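Local coordinates for protein acyltransferase (Actinoplanes teichomyceticus, PDB 4Q38) that transfers a long fatty acyl chain from acyl-coenzyme A to the amino sugar of a teicoplanin-type glycopeptide antibiotic, at residues 166-171 with 293-298; 251-256 with 266-271; 259-264 with 315-320. All coordinates share one frame; numbering follows the deposited sequence.

Interaction 1 of 3, residues 166-171 with 293-298; sequences RRKYGQ and ILEFVF. With COA (coenzyme A), chain D.
K168 and E295 reach across the surface from two helices and meet in a salt bridge, NZ of K168 to OE1 of E295 at 2.8 Å. The ammonium comes to the syn side of the carboxylate oxygen, 27° out of the carboxylate plane, and the two side chains cross at about a right angle. A long side chain suits the lysine's place because the backbones stay far apart: K168 is extended throughout, with CG anti to the backbone N (chi1 -170°), whereas E295 bends at chi2 (68°) to bring its carboxylate over. Each charge has further company. NZ of K168 also makes a weak hydrogen bond to OH of Y169, 3.3 Å away, and OE2 of E295 forms a salt bridge with R299. The lysine belongs to helix 157-169 in the N-terminal acyltransferase part and the glutamate to helix 290-298 in the GNAT-like part, so this surface bond links the two; the nearest atoms of the E295 side chain and the bound decanoyl-glucosamine are about 6 Å apart.

F296 and V297, which follow the glutamate, meet coenzyme A. The adenine amino group N6A donates to the backbone O of F296 over 3.0 Å. The F296 ring serves the other end of the cofactor: C2P of the pantetheine arm lies 3.4 Å above the centre of one face, and CG of E295 covers the opposite face. CG1 of V297 packs beside the adenine, 3.8 Å from N1A.

Interaction 2 of 3, residues 251-256 with 266-271; sequences SWMLDP and SNIIQL. With COA (coenzyme A), chain D.
O2A of the coenzyme A pyrophosphate is gripped by two groups at a helix start: OG of S266 donates to it over 2.6 Å and the backbone N of I268 over 3.1 Å. The same serine oxygen accepts from N of I269 as the N-cap, at 175°, so a small hydroxyl here both caps the helix start and binds phosphate. N267 adds its backbone N to O1A at 2.8 Å and its side-chain ND2 to O4A, so one residue spans both phosphates; the helix N-terminus would probably favour their negative charge.

I268 turns its hydrocarbon branches to 251-256. Its CD1 lies 3.6 Å from CH2 of W252, and CG2 sits 3.3 Å from the backbone O of M253, while the M253 chain crosses it at about a right angle. The W252 ring thus meets I268 through its six-membered ring, while its NE1 donates to O5P of the pantetheine, at the ring edge, over 3.1 Å. S251 OG accepts from N of M253 in an ST turn that shapes the bend after strand 246-251. A pyrophosphate held by backbone N-H groups at a helix N-terminus is characteristic of the acyl-CoA site of the GNAT fold, consistent with the GNAT-like C-terminal part here.

Interaction 3 of 3, residues 259-264 with 315-320; sequences EEYLTE and ERAVIA
In the GNAT-like part of the chain, the loop between strand 246-251 and helix 267-272 packs against helix 313-323, and the contact is carried by one aromatic residue lying on a helix surface of alanines. Y261 projects from the loop toward the helix, and A317 receives it. The methyl of A317 touches the base of the tyrosine: its CB is 3.4 Å from CB of Y261 and 3.7 Å from CG. With such a small side chain at 317 the backbones can come close, the CA atoms of Y261 and A317 being 5.7 Å apart.

The first torsion of Y261 sets CG anti to its carbonyl carbon (chi1 -55°), which brings the ring over the helix, CG and CD1 near A317 and CE1 toward A320. One face then looks at the carbonyl oxygen O of A317, 4.3 Å above the ring plane and offset toward the rim. Outside the two segments, H321 meets the Y261 ring with its plane at about 90°, and R326 also touches this side chain. A tyrosine fits here because its ring carbons pack on the alanines, while a polar hydroxyl is tolerable in a partly exposed position.

On the loop side, L262 follows and packs on S313 and L314 at the start of the same helix and on I269 of helix 267-272. E315 touches coenzyme A, and its OE2 forms a salt bridge with R311. One turn on from A317, CB of A320 meets the tyrosine ring obliquely, 4.4 Å from CE1 of Y261.

Overall arrangement
The three contacts run from buried to surface. Interaction 2 is buried and lies against the cofactor, combining apolar packing with phosphate binding; interaction 3 is partly buried and mainly apolar across its segments; interaction 1 is a surface salt bridge, and it alone joins the N-terminal acyltransferase part to the GNAT-like part. Interactions 1 and 2 both touch coenzyme A and meet directly where F296 and I293 pack on W252. Interactions 2 and 3 share the loop after strand 246-251, I269 packing against L262 and E259. Helix 290-298 of interaction 1 rests on helix 313-323 of interaction 3, with I293 against V318 and the F298 ring against V318 and I319.

Interaction 1 of 3, residues 166-171 with 293-298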
# COMPACT_ATOMS: atom_id res chain seq x y z
N ARG A 166 11.23 -8.24 1.37
CA ARG A 166 12.26 -9.27 1.50
C ARG A 166 12.38 -10.11 0.23
O ARG A 166 13.49 -10.44 -0.19
CB ARG A 166 11.99 -10.17 2.71
CG ARG A 166 13.06 -11.24 2.95
CD ARG A 166 12.77 -12.04 4.21
NE ARG A 166 12.85 -11.21 5.42
CZ ARG A 166 13.96 -11.01 6.14
NH1 ARG A 166 15.11 -11.57 5.78
NH2 ARG A 166 13.91 -10.25 7.22
N ARG A 167 11.26 -10.44 -0.39
CA ARG A 167 11.28 -11.16 -1.68
C ARG A 167 12.00 -10.33 -2.74
O ARG A 167 12.82 -10.84 -3.50
CB ARG A 167 9.85 -11.51 -2.13
CG ARG A 167 9.76 -12.33 -3.42
CD ARG A 167 8.35 -12.28 -4.02
NE ARG A 167 7.31 -12.42 -3.00
CZ ARG A 167 6.07 -11.95 -3.10
NH1 ARG A 167 5.66 -11.28 -4.18
NH2 ARG A 167 5.22 -12.13 -2.10
N LYS A 168 11.70 -9.04 -2.78
CA LYS A 168 12.21 -8.14 -3.81
C LYS A 168 13.70 -7.80 -3.66
O LYS A 168 14.44 -7.78 -4.65
CB LYS A 168 11.36 -6.86 -3.84
CG LYS A 168 11.64 -5.94 -5.01
CD LYS A 168 10.64 -4.79 -5.03
CE LYS A 168 10.90 -3.88 -6.22
NZ LYS A 168 10.05 -2.67 -6.20
N TYR A 169 14.13 -7.53 -2.43
CA TYR A 169 15.46 -6.97 -2.19
C TYR A 169 16.43 -7.90 -1.46
O TYR A 169 17.65 -7.71 -1.53
CB TYR A 169 15.36 -5.65 -1.42
CG TYR A 169 14.53 -4.59 -2.11
CD1 TYR A 169 15.01 -3.93 -3.25
CD2 TYR A 169 13.29 -4.23 -1.62
CE1 TYR A 169 14.25 -2.96 -3.88
CE2 TYR A 169 12.52 -3.26 -2.23
CZ TYR A 169 13.01 -2.63 -3.36
OH TYR A 169 12.24 -1.66 -3.96
N GLY A 170 15.90 -8.88 -0.74
CA GLY A 170 16.71 -9.90 -0.09
C GLY A 170 16.94 -9.72 1.41
O GLY A 170 17.47 -10.62 2.06
N GLN A 171 16.57 -8.57 1.96
CA GLN A 171 16.65 -8.37 3.41
C GLN A 171 15.38 -7.68 3.92
O GLN A 171 14.55 -7.24 3.13
CB GLN A 171 17.92 -7.59 3.80
CG GLN A 171 17.89 -6.09 3.53
CD GLN A 171 17.99 -5.76 2.06
OE1 GLN A 171 17.01 -5.38 1.43
NE2 GLN A 171 19.19 -5.91 1.50
N ILE A 293 3.40 -3.71 -14.41
CA ILE A 293 3.15 -5.14 -14.58
C ILE A 293 4.37 -5.96 -14.12
O ILE A 293 4.23 -7.05 -13.58
CB ILE A 293 2.67 -5.51 -16.02
CG1 ILE A 293 1.99 -6.89 -16.03
CG2 ILE A 293 3.81 -5.45 -17.04
CD1 ILE A 293 1.18 -7.18 -17.29
N LEU A 294 5.57 -5.41 -14.31
CA LEU A 294 6.78 -6.10 -13.87
C LEU A 294 6.84 -6.15 -12.34
O LEU A 294 7.21 -7.18 -11.76
CB LEU A 294 8.03 -5.45 -14.49
CG LEU A 294 8.28 -5.74 -15.98
CD1 LEU A 294 9.30 -4.77 -16.56
CD2 LEU A 294 8.71 -7.18 -16.21
N GLU A 295 6.45 -5.06 -11.69
CA GLU A 295 6.35 -5.04 -10.21
C GLU A 295 5.40 -6.13 -9.73
O GLU A 295 5.77 -6.99 -8.93
CB GLU A 295 5.92 -3.66 -9.69
CG GLU A 295 5.50 -3.60 -8.22
CD GLU A 295 6.65 -3.83 -7.24
OE1 GLU A 295 7.83 -3.66 -7.62
OE2 GLU A 295 6.38 -4.20 -6.08
N PHE A 296 4.17 -6.12 -10.24
CA PHE A 296 3.16 -7.03 -9.72
C PHE A 296 3.24 -8.49 -10.14
O PHE A 296 2.72 -9.37 -9.44
CB PHE A 296 1.76 -6.44 -9.94
CG PHE A 296 1.49 -5.25 -9.08
CD1 PHE A 296 1.34 -5.40 -7.70
CD2 PHE A 296 1.43 -3.98 -9.63
CE1 PHE A 296 1.11 -4.30 -6.88
CE2 PHE A 296 1.21 -2.87 -8.83
CZ PHE A 296 1.05 -3.03 -7.45
N VAL A 297 3.90 -8.75 -11.26
CA VAL A 297 4.09 -10.13 -11.70
C VAL A 297 5.39 -10.73 -11.17
O VAL A 297 5.44 -11.91 -10.85
CB VAL A 297 3.98 -10.27 -13.24
CG1 VAL A 297 4.31 -11.68 -13.70
CG2 VAL A 297 2.57 -9.91 -13.70
N PHE A 298 6.44 -9.91 -11.08
CA PHE A 298 7.77 -10.41 -10.70
C PHE A 298 8.42 -9.71 -9.51
O PHE A 298 9.50 -10.12 -9.08
CB PHE A 298 8.75 -10.26 -11.88
CG PHE A 298 8.32 -10.94 -13.14
CD1 PHE A 298 8.41 -12.33 -13.26
CD2 PHE A 298 7.86 -10.20 -14.23
CE1 PHE A 298 8.03 -12.96 -14.45
CE2 PHE A 298 7.48 -10.83 -15.41
CZ PHE A 298 7.57 -12.20 -15.52
N1A COA D . 2.45 -13.42 -10.82
C2A COA D . 2.68 -14.56 -11.50
N3A COA D . 1.71 -15.30 -12.06
C4A COA D . 0.41 -14.91 -11.97
C5A COA D . 0.08 -13.68 -11.23
C6A COA D . 1.20 -12.92 -10.64
N6A COA D . 1.01 -11.76 -9.96
N7A COA D . -1.26 -13.55 -11.30
C8A COA D . -1.74 -14.60 -12.01
N9A COA D . -0.74 -15.42 -12.39
C1B COA D . -0.87 -16.66 -13.20
C2B COA D . -1.86 -17.66 -12.62
O2B COA D . -1.21 -18.52 -11.69
C3B COA D . -2.35 -18.37 -13.87
O3B COA D . -1.33 -19.27 -14.30
P3B COA D . -1.60 -20.55 -15.25
O7A COA D . -2.28 -21.52 -14.33
O8A COA D . -0.22 -20.90 -15.72
O9A COA D . -2.48 -20.04 -16.37
C4B COA D . -2.41 -17.23 -14.88
O4B COA D . -1.40 -16.31 -14.48
C5B COA D . -3.78 -16.53 -14.96
O5B COA D . -4.09 -15.92 -13.70
P1A COA D . -5.53 -15.32 -13.35
O1A COA D . -6.52 -16.42 -13.02
O2A COA D . -5.87 -14.33 -14.43
O3A COA D . -5.22 -14.48 -12.00
P2A COA D . -5.24 -15.06 -10.50
O4A COA D . -6.64 -14.97 -9.95
O5A COA D . -4.53 -16.39 -10.41
O6A COA D . -4.30 -13.97 -9.77
CBP COA D . -4.03 -11.84 -8.58
CCP COA D . -4.70 -12.60 -9.72
CDP COA D . -4.51 -10.40 -8.70
CEP COA D . -4.47 -12.44 -7.26
CAP COA D . -2.49 -11.91 -8.71
OAP COA D . -2.09 -11.47 -10.01
C9P COA D . -1.68 -11.13 -7.69
O9P COA D . -1.55 -11.56 -6.56
N8P COA D . -1.09 -10.01 -8.10
C7P COA D . -0.43 -9.09 -7.19
C6P COA D . -1.40 -8.00 -6.71
C5P COA D . -1.84 -7.12 -7.87
O5P COA D . -1.33 -7.24 -8.98
N4P COA D . -2.80 -6.24 -7.60
C3P COA D . -3.17 -5.17 -8.52
C2P COA D . -2.19 -4.00 -8.50
S1P COA D . -2.71 -2.72 -9.69

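Interaction 2 of 3, residues 251-256 with 266-271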
# COMPACT_ATOMS: atom_id res chain seq x y z
N SER A 251 -5.24 -0.31 -13.39
CA SER A 251 -4.39 -1.48 -13.21
C SER A 251 -3.85 -2.03 -14.51
O SER A 251 -4.48 -1.93 -15.56
CB SER A 251 -5.17 -2.59 -12.49
OG SER A 251 -4.33 -3.69 -12.20
N TRP A 252 -2.68 -2.65 -14.42
CA TRP A 252 -2.17 -3.49 -15.51
C TRP A 252 -3.18 -4.57 -15.88
O TRP A 252 -3.20 -5.03 -17.03
CB TRP A 252 -0.85 -4.11 -15.09
CG TRP A 252 -0.96 -5.05 -13.91
CD1 TRP A 252 -0.81 -4.73 -12.55
CD2 TRP A 252 -1.27 -6.48 -13.93
NE1 TRP A 252 -1.00 -5.84 -11.77
CE2 TRP A 252 -1.27 -6.93 -12.53
CE3 TRP A 252 -1.53 -7.41 -14.94
CZ2 TRP A 252 -1.52 -8.24 -12.18
CZ3 TRP A 252 -1.78 -8.73 -14.57
CH2 TRP A 252 -1.78 -9.14 -13.22
N MET A 253 -4.03 -4.95 -14.91
CA MET A 253 -5.02 -6.03 -15.05
C MET A 253 -6.10 -5.74 -16.07
O MET A 253 -6.73 -6.66 -16.60
CB MET A 253 -5.77 -6.24 -13.73
CG MET A 253 -5.11 -7.15 -12.72
SD MET A 253 -6.28 -7.23 -11.35
CE MET A 253 -5.13 -7.26 -9.98
N LEU A 254 -6.36 -4.46 -16.28
CA LEU A 254 -7.43 -4.03 -17.15
C LEU A 254 -6.96 -3.86 -18.59
O LEU A 254 -7.74 -3.47 -19.44
CB LEU A 254 -8.05 -2.73 -16.62
CG LEU A 254 -8.96 -2.91 -15.40
CD1 LEU A 254 -9.42 -1.56 -14.87
CD2 LEU A 254 -10.16 -3.81 -15.73
N ASP A 255 -5.68 -4.13 -18.85
CA ASP A 255 -5.11 -4.02 -20.20
C ASP A 255 -5.67 -5.12 -21.11
O ASP A 255 -5.36 -6.29 -20.91
CB ASP A 255 -3.59 -4.12 -20.14
CG ASP A 255 -2.91 -3.82 -21.48
OD1 ASP A 255 -3.60 -3.79 -22.54
OD2 ASP A 255 -1.69 -3.59 -21.47
N PRO A 256 -6.48 -4.74 -22.10
CA PRO A 256 -7.07 -5.76 -23.00
C PRO A 256 -6.04 -6.55 -23.81
O PRO A 256 -6.37 -7.59 -24.37
CB PRO A 256 -7.95 -4.93 -23.95
CG PRO A 256 -8.12 -3.61 -23.28
CD PRO A 256 -6.87 -3.38 -22.49
N SER A 266 -8.66 -17.84 -17.21
CA SER A 266 -8.05 -16.74 -16.44
C SER A 266 -9.12 -15.95 -15.68
O SER A 266 -10.13 -15.54 -16.26
CB SER A 266 -7.23 -15.82 -17.35
OG SER A 266 -6.99 -14.56 -16.73
N ASN A 267 -8.90 -15.77 -14.38
CA ASN A 267 -9.77 -14.93 -13.56
C ASN A 267 -9.79 -13.48 -14.02
O ASN A 267 -10.85 -12.86 -14.08
CB ASN A 267 -9.35 -15.02 -12.08
CG ASN A 267 -9.59 -16.41 -11.50
OD1 ASN A 267 -10.61 -17.03 -11.79
ND2 ASN A 267 -8.66 -16.89 -10.69
N ILE A 268 -8.61 -12.95 -14.35
CA ILE A 268 -8.47 -11.58 -14.88
C ILE A 268 -9.34 -11.40 -16.13
O ILE A 268 -10.17 -10.49 -16.19
CB ILE A 268 -6.99 -11.22 -15.13
CG1 ILE A 268 -6.26 -11.08 -13.78
CG2 ILE A 268 -6.87 -9.93 -15.94
CD1 ILE A 268 -4.75 -11.02 -13.86
N ILE A 269 -9.19 -12.30 -17.10
CA ILE A 269 -9.96 -12.20 -18.35
C ILE A 269 -11.46 -12.21 -18.07
O ILE A 269 -12.16 -11.27 -18.46
CB ILE A 269 -9.55 -13.29 -19.37
CG1 ILE A 269 -8.05 -13.20 -19.68
CG2 ILE A 269 -10.37 -13.16 -20.66
CD1 ILE A 269 -7.62 -11.92 -20.37
N GLN A 270 -11.94 -13.22 -17.35
CA GLN A 270 -13.37 -13.34 -17.03
C GLN A 270 -13.92 -12.09 -16.35
O GLN A 270 -14.95 -11.55 -16.75
CB GLN A 270 -13.65 -14.56 -16.15
CG GLN A 270 -13.35 -15.92 -16.78
CD GLN A 270 -13.23 -17.02 -15.73
OE1 GLN A 270 -14.12 -17.22 -14.91
NE2 GLN A 270 -12.11 -17.73 -15.77
N LEU A 271 -13.21 -11.61 -15.33
CA LEU A 271 -13.71 -10.48 -14.53
C LEU A 271 -13.56 -9.11 -15.21
O LEU A 271 -14.41 -8.25 -15.03
CB LEU A 271 -13.09 -10.47 -13.12
CG LEU A 271 -13.38 -11.70 -12.24
CD1 LEU A 271 -12.52 -11.65 -10.98
CD2 LEU A 271 -14.86 -11.80 -11.90
N1A COA D . 2.45 -13.42 -10.82
C2A COA D . 2.68 -14.56 -11.50
N3A COA D . 1.71 -15.30 -12.06
C4A COA D . 0.41 -14.91 -11.97
C5A COA D . 0.08 -13.68 -11.23
C6A COA D . 1.20 -12.92 -10.64
N6A COA D . 1.01 -11.76 -9.96
N7A COA D . -1.26 -13.55 -11.30
C8A COA D . -1.74 -14.60 -12.01
N9A COA D . -0.74 -15.42 -12.39
C1B COA D . -0.87 -16.66 -13.20
C2B COA D . -1.86 -17.66 -12.62
O2B COA D . -1.21 -18.52 -11.69
C3B COA D . -2.35 -18.37 -13.87
O3B COA D . -1.33 -19.27 -14.30
P3B COA D . -1.60 -20.55 -15.25
O7A COA D . -2.28 -21.52 -14.33
O8A COA D . -0.22 -20.90 -15.72
O9A COA D . -2.48 -20.04 -16.37
C4B COA D . -2.41 -17.23 -14.88
O4B COA D . -1.40 -16.31 -14.48
C5B COA D . -3.78 -16.53 -14.96
O5B COA D . -4.09 -15.92 -13.70
P1A COA D . -5.53 -15.32 -13.35
O1A COA D . -6.52 -16.42 -13.02
O2A COA D . -5.87 -14.33 -14.43
O3A COA D . -5.22 -14.48 -12.00
P2A COA D . -5.24 -15.06 -10.50
O4A COA D . -6.64 -14.97 -9.95
O5A COA D . -4.53 -16.39 -10.41
O6A COA D . -4.30 -13.97 -9.77
CBP COA D . -4.03 -11.84 -8.58
CCP COA D . -4.70 -12.60 -9.72
CDP COA D . -4.51 -10.40 -8.70
CEP COA D . -4.47 -12.44 -7.26
CAP COA D . -2.49 -11.91 -8.71
OAP COA D . -2.09 -11.47 -10.01
C9P COA D . -1.68 -11.13 -7.69
O9P COA D . -1.55 -11.56 -6.56
N8P COA D . -1.09 -10.01 -8.10
C7P COA D . -0.43 -9.09 -7.19
C6P COA D . -1.40 -8.00 -6.71
C5P COA D . -1.84 -7.12 -7.87
O5P COA D . -1.33 -7.24 -8.98
N4P COA D . -2.80 -6.24 -7.60
C3P COA D . -3.17 -5.17 -8.52
C2P COA D . -2.19 -4.00 -8.50
S1P COA D . -2.71 -2.72 -9.69

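Interaction 3 of 3, residues 259-264 with 315-320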
# COMPACT_ATOMS: atom_id res chain seq x y z
N GLU A 259 -5.56 -10.40 -23.35
CA GLU A 259 -6.42 -11.36 -24.06
C GLU A 259 -5.69 -12.15 -25.14
O GLU A 259 -6.09 -13.27 -25.47
CB GLU A 259 -7.63 -10.63 -24.65
CG GLU A 259 -8.58 -10.08 -23.60
CD GLU A 259 -9.34 -8.84 -24.05
OE1 GLU A 259 -9.77 -8.07 -23.16
OE2 GLU A 259 -9.50 -8.61 -25.28
N GLU A 260 -4.61 -11.58 -25.67
CA GLU A 260 -3.71 -12.28 -26.59
C GLU A 260 -3.03 -13.50 -25.97
O GLU A 260 -2.66 -14.44 -26.67
CB GLU A 260 -2.62 -11.34 -27.10
CG GLU A 260 -3.08 -10.38 -28.19
CD GLU A 260 -1.93 -9.74 -28.95
OE1 GLU A 260 -2.06 -8.55 -29.29
OE2 GLU A 260 -0.91 -10.42 -29.21
N TYR A 261 -2.86 -13.48 -24.64
CA TYR A 261 -1.97 -14.43 -23.98
C TYR A 261 -2.67 -15.33 -22.97
O TYR A 261 -2.34 -16.50 -22.85
CB TYR A 261 -0.83 -13.70 -23.28
CG TYR A 261 -0.03 -12.78 -24.19
CD1 TYR A 261 1.05 -13.27 -24.92
CD2 TYR A 261 -0.36 -11.44 -24.31
CE1 TYR A 261 1.78 -12.44 -25.76
CE2 TYR A 261 0.36 -10.59 -25.13
CZ TYR A 261 1.43 -11.11 -25.86
OH TYR A 261 2.15 -10.28 -26.68
N LEU A 262 -3.64 -14.78 -22.25
CA LEU A 262 -4.32 -15.53 -21.20
C LEU A 262 -5.55 -16.20 -21.77
O LEU A 262 -6.21 -15.66 -22.66
CB LEU A 262 -4.70 -14.62 -20.04
CG LEU A 262 -3.55 -13.88 -19.35
CD1 LEU A 262 -4.07 -12.96 -18.26
CD2 LEU A 262 -2.51 -14.85 -18.80
N THR A 263 -5.86 -17.39 -21.26
CA THR A 263 -6.98 -18.15 -21.78
C THR A 263 -8.28 -17.85 -21.03
O THR A 263 -8.31 -16.99 -20.14
CB THR A 263 -6.69 -19.67 -21.82
OG1 THR A 263 -6.15 -20.09 -20.56
CG2 THR A 263 -5.68 -19.99 -22.91
N GLU A 264 -9.33 -18.56 -21.41
CA GLU A 264 -10.67 -18.34 -20.88
C GLU A 264 -10.81 -18.69 -19.41
O GLU A 264 -11.72 -18.20 -18.74
CB GLU A 264 -11.69 -19.14 -21.70
CG GLU A 264 -12.07 -18.43 -22.99
CD GLU A 264 -12.51 -17.00 -22.73
OE1 GLU A 264 -13.54 -16.82 -22.04
OE2 GLU A 264 -11.82 -16.07 -23.21
N GLU A 315 3.41 -14.92 -16.47
CA GLU A 315 4.86 -14.70 -16.47
C GLU A 315 5.42 -14.81 -17.89
O GLU A 315 6.22 -13.97 -18.31
CB GLU A 315 5.57 -15.68 -15.54
CG GLU A 315 5.36 -15.42 -14.05
CD GLU A 315 5.85 -16.55 -13.16
OE1 GLU A 315 5.91 -17.71 -13.62
OE2 GLU A 315 6.17 -16.28 -11.98
N ARG A 316 5.00 -15.85 -18.61
CA ARG A 316 5.43 -16.06 -20.00
C ARG A 316 4.89 -14.94 -20.90
O ARG A 316 5.60 -14.46 -21.78
CB ARG A 316 4.99 -17.44 -20.51
CG ARG A 316 5.66 -18.59 -19.76
CD ARG A 316 5.40 -19.96 -20.38
NE ARG A 316 4.00 -20.37 -20.33
CZ ARG A 316 3.41 -20.99 -19.30
NH1 ARG A 316 4.09 -21.27 -18.19
NH2 ARG A 316 2.13 -21.33 -19.39
N ALA A 317 3.65 -14.52 -20.64
CA ALA A 317 3.01 -13.44 -21.39
C ALA A 317 3.75 -12.12 -21.26
O ALA A 317 4.07 -11.49 -22.28
CB ALA A 317 1.56 -13.28 -20.94
N VAL A 318 4.02 -11.69 -20.02
CA VAL A 318 4.66 -10.39 -19.79
C VAL A 318 5.98 -10.30 -20.56
O VAL A 318 6.28 -9.27 -21.18
CB VAL A 318 4.89 -10.08 -18.29
CG1 VAL A 318 5.62 -8.75 -18.13
CG2 VAL A 318 3.57 -10.04 -17.54
N ILE A 319 6.77 -11.37 -20.50
CA ILE A 319 8.10 -11.39 -21.12
C ILE A 319 8.01 -11.51 -22.64
O ILE A 319 8.69 -10.77 -23.36
CB ILE A 319 8.99 -12.51 -20.51
CG1 ILE A 319 9.25 -12.25 -19.02
CG2 ILE A 319 10.30 -12.66 -21.28
CD1 ILE A 319 9.80 -10.88 -18.68
N ALA A 320 7.17 -12.42 -23.13
CA ALA A 320 6.94 -12.57 -24.57
C ALA A 320 6.58 -11.24 -25.22
O ALA A 320 7.21 -10.82 -26.19
CB ALA A 320 5.87 -13.62 -24.84